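Long-range contacts in TetR-family transcriptional regulator (Pectobacterium atrosepticum, PDB 2HYT), which probably binds regulatory DNA as a dimeric transcription factor, through an N-terminal helix-turn-helix domain joined to a helical C-terminal domain: residues 95-100 / 162-167; 55-60 / 114-119; 142-147 / 191-196; 24-29 / 105-110; 76-81 / 89-94. All blocks are in the same frame, centred on the assembly; numbering follows the deposited sequence. Where two conformers were deposited one is given.

Interaction 1 (95-100 / 162-167); sequences AYLEMA and AEAAFW. With EDO (1,2-ethanediol), chain E.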
# COMPACT_ATOMS: atom_id res chain seq x y z
N ALA A 95 -0.74 -3.25 17.73
CA ALA A 95 0.65 -2.83 17.93
C ALA A 95 1.28 -2.25 16.65
O ALA A 95 2.03 -1.26 16.68
CB ALA A 95 1.48 -3.99 18.47
N TYR A 96 0.90 -2.81 15.50
CA TYR A 96 1.33 -2.29 14.22
C TYR A 96 0.90 -0.82 14.04
O TYR A 96 1.68 0.04 13.56
CB TYR A 96 0.80 -3.16 13.09
CG TYR A 96 1.38 -2.80 11.77
CD1 TYR A 96 0.83 -1.74 11.02
CD2 TYR A 96 2.48 -3.48 11.24
CE1 TYR A 96 1.40 -1.38 9.79
CE2 TYR A 96 3.02 -3.12 10.01
CZ TYR A 96 2.47 -2.06 9.30
OH TYR A 96 2.93 -1.64 8.06
N LEU A 97 -0.34 -0.53 14.39
CA LEU A 97 -0.84 0.84 14.35
C LEU A 97 -0.17 1.73 15.39
O LEU A 97 0.16 2.89 15.11
CB LEU A 97 -2.34 0.87 14.55
CG LEU A 97 -3.19 0.13 13.52
CD1 LEU A 97 -4.67 0.47 13.72
CD2 LEU A 97 -2.75 0.45 12.08
N GLU A 98 0.00 1.20 16.60
CA GLU A 98 0.67 1.93 17.71
C GLU A 98 2.10 2.32 17.31
O GLU A 98 2.57 3.41 17.69
CB GLU A 98 0.69 1.09 18.98
CG GLU A 98 -0.67 0.95 19.58
CD GLU A 98 -0.80 -0.12 20.65
OE1 GLU A 98 0.11 -0.96 20.82
OE2 GLU A 98 -1.86 -0.10 21.32
N MSE A 99 2.77 1.49 16.52
CA MSE A 99 4.10 1.81 16.01
C MSE A 99 4.14 3.05 15.14
O MSE A 99 5.19 3.70 15.04
CB MSE A 99 4.63 0.64 15.23
CG MSE A 99 5.15 -0.37 16.07
SE MSE A 99 5.58 -2.01 15.00
CE MSE A 99 6.24 -2.96 16.48
N ALA A 100 3.01 3.44 14.54
CA ALA A 100 2.95 4.63 13.69
C ALA A 100 3.18 5.93 14.46
O ALA A 100 3.35 6.98 13.84
CB ALA A 100 1.63 4.70 12.95
N ALA A 162 -1.22 -1.48 6.99
CA ALA A 162 -0.24 -0.65 6.35
C ALA A 162 -0.84 0.69 5.97
O ALA A 162 -0.24 1.75 6.20
CB ALA A 162 0.29 -1.38 5.10
N GLU A 163 -2.06 0.68 5.44
CA GLU A 163 -2.67 1.94 5.03
C GLU A 163 -3.09 2.79 6.23
O GLU A 163 -2.90 4.03 6.23
CB GLU A 163 -3.91 1.67 4.15
CG GLU A 163 -4.34 2.84 3.33
CD GLU A 163 -3.29 3.24 2.27
OE1 GLU A 163 -2.36 2.43 1.95
OE2 GLU A 163 -3.39 4.39 1.80
N ALA A 164 -3.67 2.14 7.22
CA ALA A 164 -4.09 2.85 8.43
C ALA A 164 -2.87 3.48 9.13
O ALA A 164 -2.96 4.57 9.66
CB ALA A 164 -4.87 1.93 9.34
N ALA A 165 -1.72 2.79 9.13
CA ALA A 165 -0.48 3.37 9.70
C ALA A 165 -0.06 4.63 8.96
O ALA A 165 0.28 5.63 9.59
CB ALA A 165 0.63 2.35 9.75
N PHE A 166 -0.11 4.61 7.63
CA PHE A 166 0.15 5.83 6.84
C PHE A 166 -0.75 6.96 7.26
O PHE A 166 -0.28 8.10 7.46
CB PHE A 166 -0.04 5.58 5.35
CG PHE A 166 1.07 4.82 4.70
CD1 PHE A 166 2.41 5.14 4.94
CD2 PHE A 166 0.79 3.86 3.73
CE1 PHE A 166 3.42 4.44 4.28
CE2 PHE A 166 1.82 3.16 3.09
CZ PHE A 166 3.13 3.49 3.36
N TRP A 167 -2.02 6.64 7.39
CA TRP A 167 -3.07 7.60 7.72
C TRP A 167 -2.77 8.18 9.09
O TRP A 167 -2.75 9.41 9.29
CB TRP A 167 -4.44 6.93 7.65
CG TRP A 167 -5.54 7.82 8.02
CD1 TRP A 167 -6.04 8.87 7.29
CD2 TRP A 167 -6.31 7.79 9.24
NE1 TRP A 167 -7.07 9.46 7.96
CE2 TRP A 167 -7.25 8.82 9.16
CE3 TRP A 167 -6.30 6.96 10.37
CZ2 TRP A 167 -8.15 9.07 10.17
CZ3 TRP A 167 -7.21 7.22 11.37
CH2 TRP A 167 -8.08 8.28 11.28
C1 EDO E . 4.59 -1.80 19.98
O1 EDO E . 4.64 -3.09 20.61
C2 EDO E . 3.21 -1.20 19.96
O2 EDO E . 3.02 -0.39 21.13
O HOH W 1 2.63 1.10 6.53
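A162 and Y96 open the contact: the phenol OH of Y96 comes to 3.7 Å from A162 CA and also touches A162 CB, without a direct hydrogen bond. Polar contact is made instead through one water, which donates to A162 O (3.0 Å between water O and A162 O) and lies 3.2 Å from Y96 OH. A hydroxyl that reaches across an apolar seam is thus tied to a carbonyl of the facing helix. CG of Y96 stands anti to the backbone N (chi1 -171°), and the far end of the ring, CE1 and OH, comes nearer the facing helix than the CB direction alone suggests. Two residues on, A164 offers its CB to one branch of L97, with CD2 of L97 3.8 Å from CB of A164; the same methyl lies against the backbone N of A165. A165 buries more surface in this contact than any other residue, and alone of the three alanines it directs its CB at segment 95-100. Y96 CE1 lies 3.8 Å from A165 CB, the ring standing obliquely to that methyl, while A100 CB is 4.1 Å from A165 CB and 3.7 Å from A165 O. L97 CA and A165 CA are 5.3 Å apart. The contact joins helix 85-98 and the residues that follow it to helix 150-170 inside the TetR-type C-terminal domain. L110 of helix 103-117 packs on both A100 and A165, L97 continues onto L178, V182 and L185 of helix 174-190, and A164 meets L156 of the second subunit.

Interaction 2 (55-60 / 114-119); sequences DKKGLL and RAVLGG. With EDO (1,2-ethanediol), chain C.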
# COMPACT_ATOMS: atom_id res chain seq x y z
N ASP A 55 24.20 6.12 -2.60
CA ASP A 55 23.50 7.43 -2.48
C ASP A 55 22.64 7.46 -1.26
O ASP A 55 22.49 6.47 -0.57
CB ASP A 55 22.69 7.75 -3.77
CG ASP A 55 21.63 6.72 -4.12
OD1 ASP A 55 21.36 5.74 -3.38
OD2 ASP A 55 20.99 6.91 -5.21
N LYS A 56 22.03 8.62 -1.01
CA LYS A 56 21.17 8.79 0.16
C LYS A 56 19.99 7.85 0.13
O LYS A 56 19.64 7.27 1.14
CB LYS A 56 20.72 10.26 0.29
CG LYS A 56 20.14 10.63 1.64
CD LYS A 56 19.69 12.07 1.62
CE LYS A 56 19.18 12.47 2.98
NZ LYS A 56 18.57 13.80 2.88
N LYS A 57 19.37 7.68 -1.02
CA LYS A 57 18.24 6.77 -1.12
C LYS A 57 18.64 5.33 -0.76
O LYS A 57 17.90 4.59 -0.14
CB LYS A 57 17.66 6.81 -2.53
CG LYS A 57 17.00 8.12 -2.85
CD LYS A 57 16.36 8.00 -4.27
CE LYS A 57 15.79 9.33 -4.79
NZ LYS A 57 15.15 9.11 -6.15
N GLY A 58 19.83 4.95 -1.18
CA GLY A 58 20.37 3.63 -0.86
C GLY A 58 20.54 3.43 0.66
O GLY A 58 20.28 2.38 1.23
N LEU A 59 21.06 4.47 1.30
CA LEU A 59 21.19 4.50 2.75
C LEU A 59 19.82 4.36 3.41
O LEU A 59 19.62 3.52 4.31
CB LEU A 59 21.90 5.76 3.19
CG LEU A 59 22.08 5.93 4.70
CD1 LEU A 59 22.68 4.70 5.41
CD2 LEU A 59 22.92 7.25 4.96
N LEU A 60 18.88 5.18 2.94
CA LEU A 60 17.52 5.11 3.48
C LEU A 60 16.95 3.68 3.34
O LEU A 60 16.37 3.14 4.29
CB LEU A 60 16.58 6.10 2.80
CG LEU A 60 15.14 6.11 3.35
CD1 LEU A 60 15.06 6.48 4.83
CD2 LEU A 60 14.25 7.02 2.46
N ARG A 114 8.09 6.44 2.52
CA ARG A 114 6.87 6.60 1.72
C ARG A 114 7.08 7.54 0.54
O ARG A 114 6.80 7.16 -0.61
CB ARG A 114 5.72 7.14 2.59
CG ARG A 114 4.39 6.89 1.97
CD ARG A 114 3.29 7.68 2.62
NE ARG A 114 2.02 7.20 2.09
CZ ARG A 114 0.84 7.71 2.46
NH1 ARG A 114 0.77 8.71 3.32
NH2 ARG A 114 -0.26 7.21 1.95
N ALA A 115 7.63 8.72 0.81
CA ALA A 115 7.81 9.75 -0.22
C ALA A 115 8.98 9.45 -1.15
O ALA A 115 8.92 9.71 -2.35
CB ALA A 115 8.06 11.12 0.46
N VAL A 116 10.05 8.90 -0.58
CA VAL A 116 11.32 8.75 -1.31
C VAL A 116 11.44 7.42 -2.06
O VAL A 116 11.97 7.37 -3.20
CB VAL A 116 12.51 8.89 -0.34
CG1 VAL A 116 13.85 8.53 -1.00
CG2 VAL A 116 12.60 10.34 0.22
N LEU A 117 10.99 6.35 -1.43
CA LEU A 117 11.14 5.01 -1.99
C LEU A 117 9.83 4.42 -2.50
O LEU A 117 9.86 3.36 -3.11
CB LEU A 117 11.76 4.04 -0.98
CG LEU A 117 13.10 4.44 -0.37
CD1 LEU A 117 13.44 3.43 0.74
CD2 LEU A 117 14.16 4.54 -1.42
N GLY A 118 8.72 5.12 -2.27
CA GLY A 118 7.40 4.62 -2.65
C GLY A 118 6.83 3.61 -1.68
O GLY A 118 6.03 2.75 -2.05
N GLY A 119 7.18 3.72 -0.41
CA GLY A 119 6.70 2.78 0.59
C GLY A 119 7.43 1.46 0.60
O GLY A 119 8.55 1.36 0.09
C1 EDO C . -5.10 7.47 3.76
O1 EDO C . -5.30 8.88 3.95
C2 EDO C . -3.59 7.24 3.84
O2 EDO C . -2.92 8.00 2.84
O HOH W 2 12.67 9.36 -5.02
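K57 meets V116 through the aliphatic part of its side chain, CG of K57 lying 3.7 Å from CG1 of V116, and the two side chains cross obliquely. Two residues earlier, D55 occupies the N-cap of helix 56-81: its OD1 accepts from G58 N at 2.8 Å, the N-H approaching from above the carboxylate plane. This bond closes the first turn, from which K57 and L60 reach the other segment. Beyond CG the K57 chain is fully extended and carries NZ past the valine to a water, 2.7 Å from NZ, which in turn donates to V116 O at 2.8 Å. The lysine therefore pairs apolar contact near its root with a water-mediated link to a carbonyl in the last turn of helix 103-117. K57 also presents its carbonyl O to CD2 of L117. In the TetR fold the helix that begins here leads from the DNA-binding domain into the C-terminal domain, so this is an interdomain contact, with Y30 packing on both L60 and V116. L60 directs its CB at the facing segment. One methyl does most of the touching: CD2 of L60 is 3.8 Å from CB of V116 and 4.0 Å from CG of L117. L60 and L117 slide past each other in opposite directions. On the other side of helix 103-117, R114 extends away from this interface to E170, to an ethanediol, probably from the crystallisation liquor, held 2.9 Å from NH2 to its O2, and to Q125 of the second subunit.

Interaction 3 (142-147 / 191-196); sequences QGVVAE and GLLVKP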
# COMPACT_ATOMS: atom_id res chain seq x y z
N GLN A 142 -7.18 -23.86 14.57
CA GLN A 142 -7.75 -23.89 15.92
C GLN A 142 -9.28 -23.77 15.95
O GLN A 142 -9.91 -24.04 17.02
CB GLN A 142 -7.17 -22.75 16.76
CG GLN A 142 -5.73 -22.89 17.16
CD GLN A 142 -5.36 -22.02 18.34
OE1 GLN A 142 -6.01 -22.10 19.40
NE2 GLN A 142 -4.26 -21.28 18.22
N GLY A 143 -9.89 -23.40 14.83
CA GLY A 143 -11.33 -23.16 14.77
C GLY A 143 -11.72 -21.83 15.36
O GLY A 143 -12.93 -21.59 15.61
N VAL A 144 -10.75 -20.95 15.56
CA VAL A 144 -11.03 -19.60 16.08
C VAL A 144 -11.49 -18.66 14.97
O VAL A 144 -12.48 -17.93 15.14
CB VAL A 144 -9.78 -19.01 16.82
CG1 VAL A 144 -9.98 -17.54 17.24
CG2 VAL A 144 -9.41 -19.90 18.05
N VAL A 145 -10.76 -18.69 13.85
CA VAL A 145 -11.04 -17.87 12.66
C VAL A 145 -11.73 -18.73 11.61
O VAL A 145 -11.37 -19.89 11.37
CB VAL A 145 -9.77 -17.19 12.13
CG1 VAL A 145 -9.93 -16.61 10.64
CG2 VAL A 145 -9.33 -16.10 13.10
N ALA A 146 -12.78 -18.16 11.01
CA ALA A 146 -13.55 -18.87 9.98
C ALA A 146 -12.69 -19.27 8.77
O ALA A 146 -11.68 -18.63 8.45
CB ALA A 146 -14.76 -17.99 9.52
N GLU A 147 -13.11 -20.34 8.08
CA GLU A 147 -12.35 -20.86 6.96
C GLU A 147 -12.18 -19.80 5.87
O GLU A 147 -13.14 -19.13 5.47
CB GLU A 147 -13.02 -22.10 6.41
CG GLU A 147 -12.82 -23.32 7.30
CD GLU A 147 -11.62 -24.15 6.90
OE1 GLU A 147 -10.61 -23.57 6.43
OE2 GLU A 147 -11.71 -25.38 7.04
N GLY A 191 -15.37 -9.89 12.53
CA GLY A 191 -16.06 -10.75 11.56
C GLY A 191 -15.27 -12.01 11.24
O GLY A 191 -15.82 -12.98 10.74
N LEU A 192 -13.97 -12.00 11.53
CA LEU A 192 -13.17 -13.20 11.30
C LEU A 192 -13.52 -14.35 12.21
O LEU A 192 -13.22 -15.51 11.87
CB LEU A 192 -11.71 -12.88 11.47
CG LEU A 192 -11.22 -11.75 10.55
CD1 LEU A 192 -9.71 -11.67 10.69
CD2 LEU A 192 -11.65 -11.94 9.13
N LEU A 193 -14.11 -14.07 13.38
CA LEU A 193 -14.39 -15.12 14.35
C LEU A 193 -15.50 -16.06 13.91
O LEU A 193 -16.50 -15.63 13.32
CB LEU A 193 -14.78 -14.52 15.69
CG LEU A 193 -13.69 -13.82 16.48
CD1 LEU A 193 -14.25 -12.99 17.66
CD2 LEU A 193 -12.67 -14.83 17.06
N VAL A 194 -15.30 -17.36 14.17
CA VAL A 194 -16.35 -18.35 13.99
C VAL A 194 -17.49 -18.05 14.98
O VAL A 194 -18.66 -18.00 14.59
CB VAL A 194 -15.81 -19.78 14.22
CG1 VAL A 194 -16.93 -20.79 14.28
CG2 VAL A 194 -14.83 -20.14 13.10
N LYS A 195 -17.12 -17.84 16.24
CA LYS A 195 -18.03 -17.64 17.36
C LYS A 195 -17.74 -16.27 17.99
O LYS A 195 -16.63 -16.03 18.49
CB LYS A 195 -17.82 -18.74 18.41
CG LYS A 195 -18.68 -18.57 19.67
N PRO A 196 -18.72 -15.35 17.97
CA PRO A 196 -18.48 -14.04 18.59
C PRO A 196 -18.15 -14.13 20.07
O PRO A 196 -18.62 -15.04 20.76
CB PRO A 196 -19.81 -13.30 18.39
CG PRO A 196 -20.48 -14.00 17.23
CD PRO A 196 -20.07 -15.45 17.38
O HOH W 3 -14.19 -18.36 17.23
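V145 and L193 form a single beta bridge between two irregular loops, an antiparallel, non-hydrogen-bonded pair with CA atoms 4.7 Å apart and one backbone hydrogen bond on each side. V194 N donates to V144 O at 3.0 Å, nearly straight at the hydrogen (170°) but tilted from the carbonyl plane. A146 N gives a shorter bond to L192 O, 2.8 Å, and meets it almost head-on (C=O...N 175°). The same two carbonyls also receive CA-H contacts: V145 CA is 3.3 Å from L192 O, and L193 CA approaches V144 O. V144 O has a further partner in a water, 2.7 Å away, which also accepts from K195 N. G143, with positive phi, closes a Schellman motif at the end of helix 122-141, just before the bridge. Side chains meet in pairs around this backbone core. V144 and L193 lie side by side and point the same way, with V144 CG1 3.8 Å from L193 CD2. V194 reaches back over the bridge with CG2, which stands anti to its carbonyl carbon and comes 3.5 Å from G143 O as well as near A146 N and A146 CB. V145 and L192 turn into the domain, where L153 of helix 150-170 and W86 of helix 85-98 cover both, while L188 of the second subunit packs on L192. Cohesion thus rests mainly on main-chain bonds, with valine, leucine and alanine side chains around them, fastening the C-terminal tail after helix 174-190 to the turn between helices 122-141 and 150-170.

Interaction 4 (24-29 / 105-110); sequences VFSERG and IQRIVL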
# COMPACT_ATOMS: atom_id res chain seq x y z
N VAL A 24 21.56 9.87 13.75
CA VAL A 24 21.58 11.25 13.22
C VAL A 24 20.25 11.64 12.59
O VAL A 24 19.73 12.73 12.86
CB VAL A 24 22.79 11.48 12.29
CG1 VAL A 24 22.75 12.87 11.64
CG2 VAL A 24 24.08 11.29 13.10
N PHE A 25 19.66 10.74 11.81
CA PHE A 25 18.40 11.05 11.17
C PHE A 25 17.33 11.29 12.27
O PHE A 25 16.38 12.07 12.07
CB PHE A 25 17.93 9.94 10.22
CG PHE A 25 18.73 9.81 8.94
CD1 PHE A 25 19.30 10.92 8.30
CD2 PHE A 25 18.82 8.57 8.31
CE1 PHE A 25 19.98 10.79 7.09
CE2 PHE A 25 19.51 8.43 7.11
CZ PHE A 25 20.10 9.53 6.51
N SER A 26 17.46 10.59 13.41
CA SER A 26 16.52 10.78 14.51
C SER A 26 16.65 12.15 15.12
O SER A 26 15.67 12.79 15.41
CB SER A 26 16.72 9.72 15.61
OG SER A 26 15.83 9.96 16.71
N GLU A 27 17.87 12.59 15.33
CA GLU A 27 18.11 13.88 15.95
C GLU A 27 17.77 15.03 15.01
O GLU A 27 17.21 16.04 15.43
CB GLU A 27 19.58 14.00 16.40
CG GLU A 27 19.88 13.21 17.67
N ARG A 28 18.12 14.87 13.73
CA ARG A 28 18.09 15.99 12.80
C ARG A 28 16.99 15.94 11.73
O ARG A 28 16.63 16.99 11.15
CB ARG A 28 19.45 16.09 12.10
CG ARG A 28 20.64 16.35 13.01
CD ARG A 28 20.50 17.74 13.64
NE ARG A 28 21.78 18.29 14.07
CZ ARG A 28 22.58 19.06 13.33
NH1 ARG A 28 22.24 19.41 12.10
NH2 ARG A 28 23.73 19.48 13.84
N GLY A 29 16.47 14.75 11.43
CA GLY A 29 15.53 14.57 10.33
C GLY A 29 16.20 14.08 9.07
O GLY A 29 17.30 14.53 8.74
N ILE A 105 9.71 5.16 13.35
CA ILE A 105 8.81 4.53 12.40
C ILE A 105 7.97 5.58 11.73
O ILE A 105 7.81 5.59 10.51
CB ILE A 105 7.99 3.43 13.13
CG1 ILE A 105 8.96 2.32 13.57
CG2 ILE A 105 6.87 2.87 12.23
CD1 ILE A 105 8.32 1.23 14.45
N GLN A 106 7.39 6.48 12.52
CA GLN A 106 6.57 7.52 11.99
C GLN A 106 7.28 8.29 10.90
O GLN A 106 6.71 8.61 9.87
CB GLN A 106 6.15 8.46 13.13
CG GLN A 106 5.30 9.58 12.71
CD GLN A 106 5.02 10.51 13.89
OE1 GLN A 106 5.95 11.08 14.47
NE2 GLN A 106 3.76 10.60 14.28
N ARG A 107 8.52 8.68 11.19
CA ARG A 107 9.23 9.58 10.31
C ARG A 107 9.93 8.83 9.20
O ARG A 107 9.60 9.02 8.03
CB ARG A 107 10.21 10.39 11.13
CG ARG A 107 9.48 11.47 11.94
CD ARG A 107 10.47 12.46 12.54
NE ARG A 107 11.21 11.86 13.64
CZ ARG A 107 12.32 12.35 14.19
NH1 ARG A 107 12.88 13.47 13.74
NH2 ARG A 107 12.87 11.71 15.22
N ILE A 108 10.84 7.93 9.58
CA ILE A 108 11.69 7.25 8.58
C ILE A 108 10.89 6.34 7.63
O ILE A 108 11.08 6.37 6.42
CB ILE A 108 12.80 6.44 9.26
CG1 ILE A 108 13.72 7.37 10.05
CG2 ILE A 108 13.57 5.61 8.19
CD1 ILE A 108 14.44 8.38 9.17
N VAL A 109 9.99 5.53 8.19
CA VAL A 109 9.24 4.54 7.41
C VAL A 109 7.99 5.18 6.81
O VAL A 109 7.76 5.11 5.63
CB VAL A 109 8.87 3.31 8.26
CG1 VAL A 109 7.94 2.33 7.49
CG2 VAL A 109 10.11 2.61 8.79
N LEU A 110 7.15 5.82 7.63
CA LEU A 110 5.82 6.21 7.17
C LEU A 110 5.73 7.55 6.49
O LEU A 110 4.69 7.88 5.88
CB LEU A 110 4.82 6.10 8.34
CG LEU A 110 4.66 4.71 8.97
CD1 LEU A 110 3.83 4.84 10.24
CD2 LEU A 110 4.00 3.71 8.01
O HOH W 4 13.56 9.02 15.82
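The R107 guanidinium meets S26 at its edge, near its own plane, where S26 O receives both terminal nitrogens. The bond from NH2 is the better one, 3.0 Å from R107 NH2 to S26 O, in the carbonyl plane and on a lone pair, though the oxygen sits 17° out of the guanidinium plane. The bond from R107 NH1 to the same oxygen is weak, at 3.3 Å. G29 CA and F25 O lie obliquely to this flat group, as does I108 CD1 to the ring of F25. A water 2.6 Å from S26 OG also accepts a weak bond from R107 NH2, so the serine is engaged through both its carbonyl and its hydroxyl. A bend at chi3 (-73°) turns NE out of the extended path of the arginine chain. The contact couples the end of helix 7-28, in the TetR DNA-binding domain, to helix 103-117 of the C-terminal domain; the axes of the two short segments approach to 10.7 Å at 117°. At that spacing the link relies on a long arginine and on one apolar touch, CB of F25 lying 4.0 Å from CD1 of I108. F25 is also packed edge-to-face with Y30 and rests on L38 and L59, while I108 leans on L60 and I67 of helix 56-81. Helix 103-117 has a wider pi-type turn at 105-110, marked by the bond from L110 N to I105 O, 3.0 Å long.

Interaction 5 (76-81 / 89-94); sequences QAISDT and FRCRCR. With EDO (1,2-ethanediol), chain B.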
# COMPACT_ATOMS: atom_id res chain seq x y z
N GLN A 76 6.05 -10.52 15.90
CA GLN A 76 6.02 -11.97 16.05
C GLN A 76 6.02 -12.33 17.54
O GLN A 76 5.30 -13.25 17.96
CB GLN A 76 7.20 -12.59 15.35
CG GLN A 76 7.27 -14.13 15.46
CD GLN A 76 6.15 -14.80 14.68
OE1 GLN A 76 5.92 -14.50 13.50
NE2 GLN A 76 5.48 -15.74 15.33
N ALA A 77 6.79 -11.59 18.34
CA ALA A 77 6.83 -11.85 19.78
C ALA A 77 5.51 -11.64 20.51
O ALA A 77 5.22 -12.33 21.49
CB ALA A 77 7.91 -11.04 20.44
N ILE A 78 4.72 -10.68 20.08
CA ILE A 78 3.42 -10.47 20.68
C ILE A 78 2.56 -11.71 20.49
O ILE A 78 1.92 -12.19 21.44
CB ILE A 78 2.73 -9.22 20.08
CG1 ILE A 78 3.45 -7.94 20.50
CG2 ILE A 78 1.23 -9.21 20.46
CD1 ILE A 78 2.98 -6.66 19.75
N SER A 79 2.50 -12.25 19.27
CA SER A 79 1.58 -13.40 19.10
C SER A 79 2.19 -14.69 19.65
O SER A 79 1.47 -15.59 20.11
CB SER A 79 1.10 -13.53 17.65
OG SER A 79 2.15 -13.40 16.74
N ASP A 80 3.51 -14.75 19.69
CA ASP A 80 4.20 -15.93 20.25
C ASP A 80 3.96 -16.05 21.75
O ASP A 80 3.83 -17.16 22.27
CB ASP A 80 5.69 -15.86 20.00
CG ASP A 80 6.09 -16.28 18.60
OD1 ASP A 80 5.24 -16.82 17.85
OD2 ASP A 80 7.28 -16.12 18.31
N THR A 81 3.88 -14.92 22.44
CA THR A 81 3.84 -14.90 23.89
C THR A 81 2.42 -14.89 24.40
O THR A 81 2.18 -15.03 25.60
CB THR A 81 4.59 -13.68 24.45
OG1 THR A 81 3.94 -12.46 24.08
CG2 THR A 81 5.94 -13.63 23.90
N PHE A 89 -3.50 -12.00 18.48
CA PHE A 89 -3.64 -11.51 17.10
C PHE A 89 -4.16 -10.07 17.11
O PHE A 89 -3.62 -9.23 16.40
CB PHE A 89 -4.58 -12.46 16.32
CG PHE A 89 -5.17 -11.84 15.09
CD1 PHE A 89 -4.44 -11.76 13.95
CD2 PHE A 89 -6.48 -11.38 15.07
CE1 PHE A 89 -4.99 -11.21 12.80
CE2 PHE A 89 -7.03 -10.85 13.94
CZ PHE A 89 -6.27 -10.76 12.78
N ARG A 90 -5.19 -9.79 17.91
CA ARG A 90 -5.71 -8.39 18.04
C ARG A 90 -4.60 -7.49 18.53
O ARG A 90 -4.43 -6.38 18.03
CB ARG A 90 -6.89 -8.32 19.00
CG ARG A 90 -8.16 -8.99 18.44
CD ARG A 90 -9.34 -8.93 19.44
NE ARG A 90 -9.54 -7.62 20.02
CZ ARG A 90 -10.09 -7.36 21.20
NH1 ARG A 90 -10.55 -8.34 21.97
NH2 ARG A 90 -10.19 -6.10 21.62
N CYS A 91 -3.86 -7.95 19.53
CA CYS A 91 -2.80 -7.14 20.11
C CYS A 91 -1.69 -6.85 19.11
O CYS A 91 -1.20 -5.75 19.07
CB CYS A 91 -2.23 -7.85 21.32
SG CYS A 91 -1.03 -6.90 22.19
N ARG A 92 -1.34 -7.85 18.30
CA ARG A 92 -0.33 -7.69 17.26
C ARG A 92 -0.79 -6.66 16.20
O ARG A 92 -0.03 -5.76 15.79
CB ARG A 92 -0.07 -9.02 16.61
CG ARG A 92 0.89 -8.97 15.47
CD ARG A 92 1.33 -10.35 15.10
NE ARG A 92 1.85 -10.39 13.74
CZ ARG A 92 2.48 -11.43 13.22
NH1 ARG A 92 2.70 -12.52 13.93
NH2 ARG A 92 2.89 -11.35 11.95
N CYS A 93 -2.04 -6.82 15.76
CA CYS A 93 -2.60 -5.87 14.81
C CYS A 93 -2.63 -4.44 15.37
O CYS A 93 -2.21 -3.47 14.69
CB CYS A 93 -3.98 -6.29 14.32
SG CYS A 93 -4.03 -7.80 13.35
N ARG A 94 -3.09 -4.28 16.61
CA ARG A 94 -3.10 -2.95 17.23
C ARG A 94 -1.68 -2.38 17.38
O ARG A 94 -1.45 -1.19 17.20
CB ARG A 94 -3.75 -3.01 18.59
CG ARG A 94 -5.24 -3.22 18.54
CD ARG A 94 -5.89 -2.96 19.91
NE ARG A 94 -5.33 -3.80 20.98
CZ ARG A 94 -5.85 -4.95 21.42
NH1 ARG A 94 -6.97 -5.44 20.91
NH2 ARG A 94 -5.24 -5.60 22.39
C1 EDO B . 1.16 -6.96 11.65
O1 EDO B . 1.92 -8.15 11.95
C2 EDO B . 1.38 -6.62 10.17
O2 EDO B . 0.72 -7.59 9.31
O HOH W 5 3.52 -15.05 12.48
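A helical hairpin is closed here, where helix 56-81 turns back through a short connection into helix 85-98: the axes of segments 76-81 and 89-94 run nearly antiparallel, 165° apart, with a closest approach of 8.4 Å. I78 fills the seam with its CG2 branch, which lies 3.6 Å from R92 N and 3.7 Å from C91 SG. CG2 stands anti to the backbone N of I78 and lies against the backbone N and CB of R92. Alongside, R92 stretches across the hairpin, extended from CG to NE, and lays the edge of its guanidinium against several partners. NH1 donates to S79 OG at 3.0 Å, the oxygen lying within 1° of the guanidinium plane. S79 puts OG between its backbone N and carbonyl carbon (chi1 45°), facing that N-H. A water, also in the plane, accepts from R92 NH1 and donates to Q76 OE1 at 2.7 Å, bridging the two helices a second time. Q76 is itself steadied within its helix by a 2.8 Å bond from NE2 to D80 OD1. NH2 of R92 bonds S131 of helix 122-141, whereas NE gives a 2.9 Å bond to O1 of an ethanediol, probably from the crystallisation liquor. D80 is not in contact with the guanidinium, though its charge may still favour it weakly. An isoleucine methyl in the seam and an arginine reaching across it join two successive, nearly antiparallel helices as a helical hairpin, one of the pairings of the TetR-type helical bundle.

How the interactions relate
From the N terminus, helix 7-28 meets helix 103-117 in interaction 4, closing a long loop that joins the DNA-binding domain to the C-terminal domain. Interaction 2 brings the start of helix 56-81 to the end of helix 103-117 and crosses interaction 4; the two touch through L60 and I108. Nested inside both loops is interaction 5, the hairpin of helices 56-81 and 85-98. Interaction 1 opens after it on helix 85-98, crosses interactions 2 and 4, and reaches helix 150-170. Interaction 3 crosses interaction 1 and ties the C-terminal tail to the turn after helix 122-141, about 39 Å, centre to centre, from interactions 2 and 4.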